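Local coordinates for protein lectin-related NK cell receptor LY49L1 (Mus musculus, PDB 3G8K) that is a natural killer cell-surface receptor that probably recognises MHC class I molecules through its C-type lectin-like domain, at residues R5-Y10 with S38-L43; T34-S39 with W78-P83; L86-M91 with T106-D111. The protein carries 1 engineered substitution. All coordinates share one frame; numbering follows the deposited sequence.

Overall arrangement
From the N terminus, contact 1 closes the first loop, bringing the chain ahead of strand 10-14 against the turn between helix 28-37 and strand 41-42. Contact 2 begins on the stretch where contact 1 ends, sharing Ser38 and Ser39 with it, and the two touch in space; it joins the end of helix 28-37 to the loop after strand 75-78. Contact 3 follows both in series, laying the later loop 86-91 against strand 108-111 on the far side of the chain's centre, about 24 Å from contact 1 between centres. Contacts 2 and 3 meet where Trp78 packs on Leu86.

Contact 1. Residues R5-Y10 with S38-L43; sequences RGFEKY and SSLSLL
Phe7 lies in an extended, irregular lead-in to strand 10-14 and faces the turn carrying Ser38 and Leu40, with no backbone hydrogen bond between the two segments. That turn is a Schellman motif, which ends helix 28-37 of the C-type lectin-like domain and sends the chain into the short strand 41-42. Ser39 is its C-prime residue, with a positive phi of 54°; Ser39 N bonds back to Gln36 O, and Leu40 N to Cys35 O. The turn presents Ser38 and Leu40, the residues flanking Ser39, to the same aromatic ring.

The contact is carried by the far ring carbons of Phe7, CE1, CZ and CE2. Leu40 comes from the opposite direction and sets one methyl, CD1, obliquely against two neighbouring ring carbons, at 3.5 Å from Phe7 CE1 and at the same distance from Phe7 CZ. In Leu40 the branch point CG stands anti to the carbonyl carbon (chi1 -50°), and CD1 then runs on anti to CA (chi2 174°), out to the aromatic ring. Ser38 meets the other flank of the ring end, again obliquely. Tyr20 of strand 17-21 and Cys121 of strand 118-124 touch both Phe7 and Leu40, so this apolar pair is buried against the sheet. Further along the segment, Tyr10 pairs antiparallel with a strand of the second subunit, extending the sheet across the dimer interface, and Lys9 makes a cation-pi contact with Tyr14 of that subunit. At the polar flank, Ser38 OG approaches Phe7 CE2 to 3.6 Å.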
loop_
_atom_site.group_PDB
_atom_site.type_symbol
_atom_site.label_atom_id
_atom_site.label_comp_id
_atom_site.label_asym_id
_atom_site.label_seq_id
_atom_site.Cartn_x
_atom_site.Cartn_y
_atom_site.Cartn_z
ATOM N N ARG A 5 1.245 3.923 -20.408
ATOM C CA ARG A 5 1.814 3.605 -19.068
ATOM C C ARG A 5 3.288 3.978 -18.743
ATOM O O ARG A 5 4.246 3.412 -19.340
ATOM C CB ARG A 5 1.523 2.114 -18.711
ATOM C CG ARG A 5 2.670 1.305 -18.058
ATOM C CD ARG A 5 2.831 1.498 -16.527
ATOM N NE ARG A 5 4.183 1.113 -16.074
ATOM C CZ ARG A 5 4.476 0.087 -15.255
ATOM N NH1 ARG A 5 3.500 -0.687 -14.757
ATOM N NH2 ARG A 5 5.747 -0.158 -14.905
ATOM N N GLY A 6 3.447 4.941 -17.811
ATOM C CA GLY A 6 4.639 5.125 -16.930
ATOM C C GLY A 6 4.167 5.314 -15.468
ATOM O O GLY A 6 4.288 6.392 -14.881
ATOM N N PHE A 7 3.546 4.277 -14.917
ATOM C CA PHE A 7 3.194 4.209 -13.510
ATOM C C PHE A 7 4.194 3.426 -12.659
ATOM O O PHE A 7 5.055 2.671 -13.199
ATOM C CB PHE A 7 1.770 3.648 -13.377
ATOM C CG PHE A 7 0.700 4.624 -13.807
ATOM C CD1 PHE A 7 -0.114 5.231 -12.852
ATOM C CD2 PHE A 7 0.452 4.869 -15.165
ATOM C CE1 PHE A 7 -1.043 6.125 -13.201
ATOM C CE2 PHE A 7 -0.491 5.771 -15.588
ATOM C CZ PHE A 7 -1.327 6.410 -14.571
ATOM N N GLU A 8 4.150 3.604 -11.332
ATOM C CA GLU A 8 4.893 2.711 -10.470
ATOM C C GLU A 8 4.302 1.311 -10.591
ATOM O O GLU A 8 3.119 1.178 -11.034
ATOM C CB GLU A 8 4.916 3.232 -9.034
ATOM C CG GLU A 8 5.544 4.653 -8.985
ATOM C CD GLU A 8 7.031 4.672 -9.012
ATOM O OE1 GLU A 8 7.708 3.646 -9.216
ATOM O OE2 GLU A 8 7.575 5.773 -8.827
ATOM N N LYS A 9 5.059 0.295 -10.182
ATOM C CA LYS A 9 4.576 -1.103 -10.222
ATOM C C LYS A 9 3.844 -1.553 -8.972
ATOM O O LYS A 9 3.339 -2.675 -8.925
ATOM C CB LYS A 9 5.587 -2.170 -10.780
ATOM C CG LYS A 9 6.910 -2.304 -10.072
ATOM C CD LYS A 9 7.869 -3.440 -10.636
ATOM C CE LYS A 9 7.501 -4.919 -10.149
ATOM N NZ LYS A 9 8.527 -6.019 -10.375
ATOM N N TYR A 10 3.684 -0.632 -8.003
ATOM C CA TYR A 10 2.914 -0.951 -6.789
ATOM C C TYR A 10 1.653 -0.167 -6.779
ATOM O O TYR A 10 1.561 0.835 -7.456
ATOM C CB TYR A 10 3.694 -0.630 -5.521
ATOM C CG TYR A 10 4.384 0.714 -5.507
ATOM C CD1 TYR A 10 5.726 0.817 -5.850
ATOM C CD2 TYR A 10 3.715 1.854 -5.111
ATOM C CE1 TYR A 10 6.367 2.049 -5.796
ATOM C CE2 TYR A 10 4.339 3.087 -5.049
ATOM C CZ TYR A 10 5.663 3.180 -5.409
ATOM O OH TYR A 10 6.298 4.397 -5.376
ATOM N N SER A 38 -5.195 7.016 -19.015
ATOM C CA SER A 38 -5.223 5.644 -18.537
ATOM C C SER A 38 -6.553 5.198 -17.882
ATOM O O SER A 38 -6.562 4.232 -17.126
ATOM C CB SER A 38 -4.073 5.437 -17.564
ATOM O OG SER A 38 -2.828 5.344 -18.259
ATOM N N SER A 39 -7.660 5.884 -18.181
ATOM C CA SER A 39 -8.988 5.644 -17.574
ATOM C C SER A 39 -9.063 5.666 -16.048
ATOM O O SER A 39 -9.998 5.073 -15.452
ATOM C CB SER A 39 -9.620 4.344 -18.105
ATOM O OG SER A 39 -9.504 4.297 -19.540
ATOM N N LEU A 40 -8.118 6.377 -15.421
ATOM C CA LEU A 40 -8.093 6.635 -13.957
ATOM C C LEU A 40 -8.556 8.090 -13.798
ATOM O O LEU A 40 -9.032 8.683 -14.750
ATOM C CB LEU A 40 -6.663 6.438 -13.438
ATOM C CG LEU A 40 -5.901 5.163 -13.791
ATOM C CD1 LEU A 40 -4.383 5.121 -13.341
ATOM C CD2 LEU A 40 -6.641 3.892 -13.309
ATOM N N SER A 41 -8.460 8.677 -12.623
ATOM C CA SER A 41 -8.766 10.063 -12.508
ATOM C C SER A 41 -7.968 10.606 -11.373
ATOM O O SER A 41 -7.749 9.920 -10.390
ATOM C CB SER A 41 -10.265 10.294 -12.288
ATOM O OG SER A 41 -10.557 9.955 -10.964
ATOM N N LEU A 42 -7.464 11.839 -11.505
ATOM C CA LEU A 42 -6.744 12.415 -10.396
ATOM C C LEU A 42 -7.571 12.254 -9.118
ATOM O O LEU A 42 -8.749 12.602 -9.113
ATOM C CB LEU A 42 -6.432 13.903 -10.695
ATOM C CG LEU A 42 -5.224 14.559 -9.966
ATOM C CD1 LEU A 42 -3.982 13.734 -9.910
ATOM C CD2 LEU A 42 -4.873 15.899 -10.626
ATOM N N LEU A 43 -6.944 11.827 -8.025
ATOM C CA LEU A 43 -7.663 11.188 -6.933
ATOM C C LEU A 43 -8.715 12.097 -6.255
ATOM O O LEU A 43 -8.458 13.229 -5.840
ATOM C CB LEU A 43 -6.708 10.555 -5.887
ATOM C CG LEU A 43 -7.421 10.104 -4.568
ATOM C CD1 LEU A 43 -8.029 8.746 -4.849
ATOM C CD2 LEU A 43 -6.501 9.955 -3.353
#

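Contact 2. Residues T34-S39 with W78-P83; sequences TCQISS and WINNGP
Gln36, in the last turn of helix 28-37, reaches across to Ile79 and Asn80 in the loop that follows strand 75-78, bringing the first helix beside the long loop region of the C-type lectin-like fold. The backbones stay well apart, 11.5 Å between Gln36 CA and Ile79 CA at their nearest, and the side chains approach from opposite directions.

The firmer part of the contact is its inner side. Here Ile79 packs on Trp28 and Lys32 of the same helix and on Leu42 of strand 41-42, while Cys35, one residue before Gln36, is buried and held to Cys121 by a disulfide. Ile79 has CG1 between its backbone N and carbonyl carbon (chi1 58°), and with the chain extended beyond it the terminal CD1 points to the helix. The thin border of this packed side is the touch between that methyl and the amide oxygen of Gln36, Ile79 CD1 to Gln36 OE1 at 4.2 Å, with little area buried.

Toward solvent the contact is looser. Asn80 and Asn81 both take left-handed helical backbone angles, giving a tight turn whose closing bond, Gly82 N to Ile79 O at 3.1 Å, is weak. The turn places Asn80 at the surface, facing the helix, where its side chain also touches Lys32. Gln36 is extended beyond CG and brings its amide up to that of Asn80 with the two planes turned 39° apart. No hydrogen bond joins them: Gln36 OE1 and Asn80 ND2 remain 3.9 Å apart.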
loop_
_atom_site.group_PDB
_atom_site.type_symbol
_atom_site.label_atom_id
_atom_site.label_comp_id
_atom_site.label_asym_id
_atom_site.label_seq_id
_atom_site.Cartn_x
_atom_site.Cartn_y
_atom_site.Cartn_z
ATOM N N THR A 34 -2.700 12.844 -17.284
ATOM C CA THR A 34 -2.067 11.514 -17.193
ATOM C C THR A 34 -2.967 10.477 -16.510
ATOM O O THR A 34 -3.154 9.394 -17.020
ATOM C CB THR A 34 -0.744 11.577 -16.476
ATOM O OG1 THR A 34 0.115 12.468 -17.194
ATOM C CG2 THR A 34 -0.088 10.212 -16.388
ATOM N N CYS A 35 -3.571 10.796 -15.375
ATOM C CA CYS A 35 -4.544 9.859 -14.830
ATOM C C CYS A 35 -5.537 9.474 -15.945
ATOM O O CYS A 35 -5.842 8.297 -16.147
ATOM C CB CYS A 35 -5.239 10.455 -13.593
ATOM S SG CYS A 35 -4.054 10.682 -12.209
ATOM N N GLN A 36 -6.021 10.470 -16.678
ATOM C CA GLN A 36 -7.128 10.290 -17.632
ATOM C C GLN A 36 -6.876 9.423 -18.865
ATOM O O GLN A 36 -7.620 8.466 -19.106
ATOM C CB GLN A 36 -7.860 11.610 -17.912
ATOM C CG GLN A 36 -9.142 11.575 -17.100
ATOM C CD GLN A 36 -9.736 12.887 -16.713
ATOM O OE1 GLN A 36 -10.143 13.087 -15.504
ATOM N NE2 GLN A 36 -9.826 13.811 -17.702
ATOM N N ILE A 37 -5.772 9.658 -19.580
ATOM C CA ILE A 37 -5.425 8.783 -20.694
ATOM C C ILE A 37 -5.389 7.290 -20.302
ATOM O O ILE A 37 -5.558 6.387 -21.164
ATOM C CB ILE A 37 -4.132 9.255 -21.484
ATOM C CG1 ILE A 37 -2.865 8.929 -20.741
ATOM C CG2 ILE A 37 -4.178 10.748 -21.753
ATOM C CD1 ILE A 37 -1.666 9.803 -21.231
ATOM N N SER A 38 -5.195 7.016 -19.015
ATOM C CA SER A 38 -5.223 5.644 -18.537
ATOM C C SER A 38 -6.553 5.198 -17.882
ATOM O O SER A 38 -6.562 4.232 -17.126
ATOM C CB SER A 38 -4.073 5.437 -17.564
ATOM O OG SER A 38 -2.828 5.344 -18.259
ATOM N N SER A 39 -7.660 5.884 -18.181
ATOM C CA SER A 39 -8.988 5.644 -17.574
ATOM C C SER A 39 -9.063 5.666 -16.048
ATOM O O SER A 39 -9.998 5.073 -15.452
ATOM C CB SER A 39 -9.620 4.344 -18.105
ATOM O OG SER A 39 -9.504 4.297 -19.540
ATOM N N TRP A 78 -14.050 19.122 -6.321
ATOM C CA TRP A 78 -13.453 17.858 -6.842
ATOM C C TRP A 78 -13.623 17.865 -8.376
ATOM O O TRP A 78 -14.610 18.371 -8.887
ATOM C CB TRP A 78 -14.081 16.614 -6.141
ATOM C CG TRP A 78 -13.776 16.579 -4.583
ATOM C CD1 TRP A 78 -14.645 16.917 -3.547
ATOM C CD2 TRP A 78 -12.537 16.200 -3.965
ATOM N NE1 TRP A 78 -13.990 16.821 -2.330
ATOM C CE2 TRP A 78 -12.693 16.344 -2.573
ATOM C CE3 TRP A 78 -11.269 15.772 -4.490
ATOM C CZ2 TRP A 78 -11.654 16.056 -1.664
ATOM C CZ3 TRP A 78 -10.249 15.494 -3.560
ATOM C CH2 TRP A 78 -10.440 15.633 -2.190
ATOM N N ILE A 79 -12.650 17.387 -9.133
ATOM C CA ILE A 79 -12.801 17.384 -10.601
ATOM C C ILE A 79 -14.068 16.671 -11.122
ATOM O O ILE A 79 -14.604 15.726 -10.490
ATOM C CB ILE A 79 -11.509 16.917 -11.376
ATOM C CG1 ILE A 79 -11.059 15.526 -10.959
ATOM C CG2 ILE A 79 -10.398 17.950 -11.219
ATOM C CD1 ILE A 79 -9.910 15.008 -11.791
ATOM N N ASN A 80 -14.568 17.183 -12.243
ATOM C CA ASN A 80 -15.775 16.705 -12.907
ATOM C C ASN A 80 -16.980 16.696 -11.987
ATOM O O ASN A 80 -17.770 15.738 -11.989
ATOM C CB ASN A 80 -15.567 15.323 -13.557
ATOM C CG ASN A 80 -14.319 15.272 -14.475
ATOM O OD1 ASN A 80 -13.820 16.292 -15.012
ATOM N ND2 ASN A 80 -13.822 14.058 -14.665
ATOM N N ASN A 81 -17.115 17.753 -11.200
ATOM C CA ASN A 81 -18.243 17.882 -10.272
ATOM C C ASN A 81 -18.376 16.686 -9.336
ATOM O O ASN A 81 -19.505 16.251 -9.067
ATOM C CB ASN A 81 -19.559 18.001 -11.080
ATOM C CG ASN A 81 -19.502 19.098 -12.138
ATOM O OD1 ASN A 81 -19.490 18.826 -13.375
ATOM N ND2 ASN A 81 -19.416 20.343 -11.667
ATOM N N GLY A 82 -17.264 16.118 -8.868
ATOM C CA GLY A 82 -17.290 14.791 -8.208
ATOM C C GLY A 82 -17.858 14.993 -6.821
ATOM O O GLY A 82 -17.481 15.937 -6.177
ATOM N N PRO A 83 -18.795 14.128 -6.364
ATOM C CA PRO A 83 -19.356 14.382 -5.026
ATOM C C PRO A 83 -18.466 13.830 -3.865
ATOM O O PRO A 83 -17.831 12.730 -3.987
ATOM C CB PRO A 83 -20.718 13.677 -5.094
ATOM C CG PRO A 83 -20.508 12.525 -5.999
ATOM C CD PRO A 83 -19.407 12.936 -6.997
#

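Contact 3. Residues L86-M91 with T106-D111; sequences LALNTM and TRLDND
Two differently turned leucines meet Leu108: Leu86 has CG anti to its backbone N (chi1 -173°), whereas Leu88 has CG anti to its carbonyl carbon (chi1 -62°), and these settings bring a CD2 methyl of each to the same place. Leu108 itself is less relaxed, with chi1 at -100°, away from a staggered position, and its CD2 rests against both. Leu86 approaches tip to tip, Leu86 CD2 to Leu108 CD2 at 3.8 Å. Leu88 instead crosses Leu108 at about a right angle and puts its CD2 at 3.7 Å from the same Leu108 methyl, CD2. Since Leu86 CD2 and Leu88 CD2 are themselves 4.2 Å apart, the three methyls form a compact triangle, longest between Leu86 and Leu88.

The two segments belong to different parts of the C-type lectin-like fold: 86-91 runs through the long loop region between strands 75-78 and 100-104, and Leu108 begins strand 108-111, which pairs antiparallel with 100-104. The contact thus lays the loop on the side of this hairpin. Leu51 of helix 48-57 touches both Leu86 and Leu108, and Trp78 and Tyr93 add aromatic cover, to Leu86 and Leu108 respectively.

Polar groups are handled away from the leucines. Ala87 N is bonded to Glu48 OE1, tying the loop to helix 48-57. The buried Asn110 gives its ND2 to Gly98 O, and Asn110 N makes a weak, bent bond to Asp109 OD2 at 3.0 Å.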
loop_
_atom_site.group_PDB
_atom_site.type_symbol
_atom_site.label_atom_id
_atom_site.label_comp_id
_atom_site.label_asym_id
_atom_site.label_seq_id
_atom_site.Cartn_x
_atom_site.Cartn_y
_atom_site.Cartn_z
ATOM N N LEU A 86 -16.136 14.650 2.334
ATOM C CA LEU A 86 -14.988 15.212 3.019
ATOM C C LEU A 86 -15.214 16.747 3.286
ATOM O O LEU A 86 -15.302 17.576 2.327
ATOM C CB LEU A 86 -13.694 14.901 2.208
ATOM C CG LEU A 86 -12.361 15.293 2.875
ATOM C CD1 LEU A 86 -11.995 14.335 4.029
ATOM C CD2 LEU A 86 -11.177 15.353 1.917
ATOM N N ALA A 87 -15.356 17.119 4.559
ATOM C CA ALA A 87 -15.550 18.504 4.947
ATOM C C ALA A 87 -14.193 19.182 4.931
ATOM O O ALA A 87 -13.206 18.665 5.485
ATOM C CB ALA A 87 -16.227 18.638 6.347
ATOM N N LEU A 88 -14.120 20.294 4.212
ATOM C CA LEU A 88 -12.898 21.047 4.133
ATOM C C LEU A 88 -13.145 22.294 4.936
ATOM O O LEU A 88 -14.205 22.947 4.808
ATOM C CB LEU A 88 -12.592 21.417 2.694
ATOM C CG LEU A 88 -12.365 20.267 1.713
ATOM C CD1 LEU A 88 -12.507 20.811 0.271
ATOM C CD2 LEU A 88 -11.006 19.571 1.963
ATOM N N ASN A 89 -12.219 22.637 5.803
ATOM C CA ASN A 89 -12.365 23.951 6.363
ATOM C C ASN A 89 -11.709 24.985 5.387
ATOM O O ASN A 89 -10.483 25.080 5.314
ATOM C CB ASN A 89 -11.820 23.995 7.791
ATOM C CG ASN A 89 -11.939 25.382 8.400
ATOM O OD1 ASN A 89 -11.195 25.735 9.323
ATOM N ND2 ASN A 89 -12.865 26.191 7.857
ATOM N N THR A 90 -12.517 25.689 4.588
ATOM C CA THR A 90 -11.916 26.448 3.486
ATOM C C THR A 90 -11.130 27.705 3.921
ATOM O O THR A 90 -10.300 28.195 3.152
ATOM C CB THR A 90 -12.873 26.748 2.312
ATOM O OG1 THR A 90 -13.978 27.511 2.784
ATOM C CG2 THR A 90 -13.362 25.433 1.595
ATOM N N MET A 91 -11.362 28.174 5.147
ATOM C CA MET A 91 -10.553 29.203 5.804
ATOM C C MET A 91 -9.105 28.726 5.934
ATOM O O MET A 91 -8.187 29.545 5.970
ATOM C CB MET A 91 -11.109 29.499 7.222
ATOM C CG MET A 91 -11.398 30.985 7.582
ATOM S SD MET A 91 -12.904 31.623 6.771
ATOM C CE MET A 91 -12.234 32.690 5.476
ATOM N N THR A 106 0.777 14.428 6.388
ATOM C CA THR A 106 0.347 15.230 7.509
ATOM C C THR A 106 -1.035 15.936 7.320
ATOM O O THR A 106 -1.790 16.056 8.297
ATOM C CB THR A 106 1.552 16.066 8.121
ATOM O OG1 THR A 106 1.115 17.323 8.622
ATOM C CG2 THR A 106 2.675 16.334 7.092
ATOM N N ARG A 107 -1.365 16.361 6.086
ATOM C CA ARG A 107 -2.519 17.215 5.840
ATOM C C ARG A 107 -2.752 17.403 4.355
ATOM O O ARG A 107 -1.908 17.066 3.549
ATOM C CB ARG A 107 -2.368 18.605 6.520
ATOM C CG ARG A 107 -1.113 19.432 6.141
ATOM C CD ARG A 107 -0.770 20.513 7.241
ATOM N NE ARG A 107 0.123 21.557 6.766
ATOM C CZ ARG A 107 1.359 21.373 6.258
ATOM N NH1 ARG A 107 2.071 22.425 5.865
ATOM N NH2 ARG A 107 1.900 20.164 6.128
ATOM N N LEU A 108 -3.933 17.932 4.032
ATOM C CA LEU A 108 -4.247 18.539 2.764
ATOM C C LEU A 108 -3.625 19.949 2.811
ATOM O O LEU A 108 -3.734 20.646 3.826
ATOM C CB LEU A 108 -5.765 18.582 2.620
ATOM C CG LEU A 108 -6.469 17.515 1.753
ATOM C CD1 LEU A 108 -5.824 16.088 1.746
ATOM C CD2 LEU A 108 -8.015 17.442 1.927
ATOM N N ASP A 109 -2.963 20.362 1.726
ATOM C CA ASP A 109 -2.475 21.719 1.612
ATOM C C ASP A 109 -2.718 22.235 0.210
ATOM O O ASP A 109 -2.832 21.453 -0.720
ATOM C CB ASP A 109 -0.992 21.746 1.983
ATOM C CG ASP A 109 -0.539 23.129 2.441
ATOM O OD1 ASP A 109 0.677 23.271 2.617
ATOM O OD2 ASP A 109 -1.419 24.043 2.631
ATOM N N ASN A 110 -2.890 23.540 0.037
ATOM C CA ASN A 110 -3.033 24.068 -1.278
ATOM C C ASN A 110 -1.668 24.519 -1.773
ATOM O O ASN A 110 -0.792 24.840 -0.970
ATOM C CB ASN A 110 -3.983 25.238 -1.299
ATOM C CG ASN A 110 -3.506 26.414 -0.441
ATOM O OD1 ASN A 110 -3.028 26.273 0.692
ATOM N ND2 ASN A 110 -3.676 27.574 -0.984
ATOM N N ASP A 111 -1.519 24.596 -3.075
ATOM C CA ASP A 111 -0.224 24.943 -3.625
ATOM C C ASP A 111 -0.333 25.369 -5.090
ATOM O O ASP A 111 -1.344 25.115 -5.737
ATOM C CB ASP A 111 0.806 23.824 -3.415
ATOM C CG ASP A 111 2.230 24.383 -3.264
ATOM O OD1 ASP A 111 2.499 25.489 -3.820
ATOM O OD2 ASP A 111 3.069 23.808 -2.547
#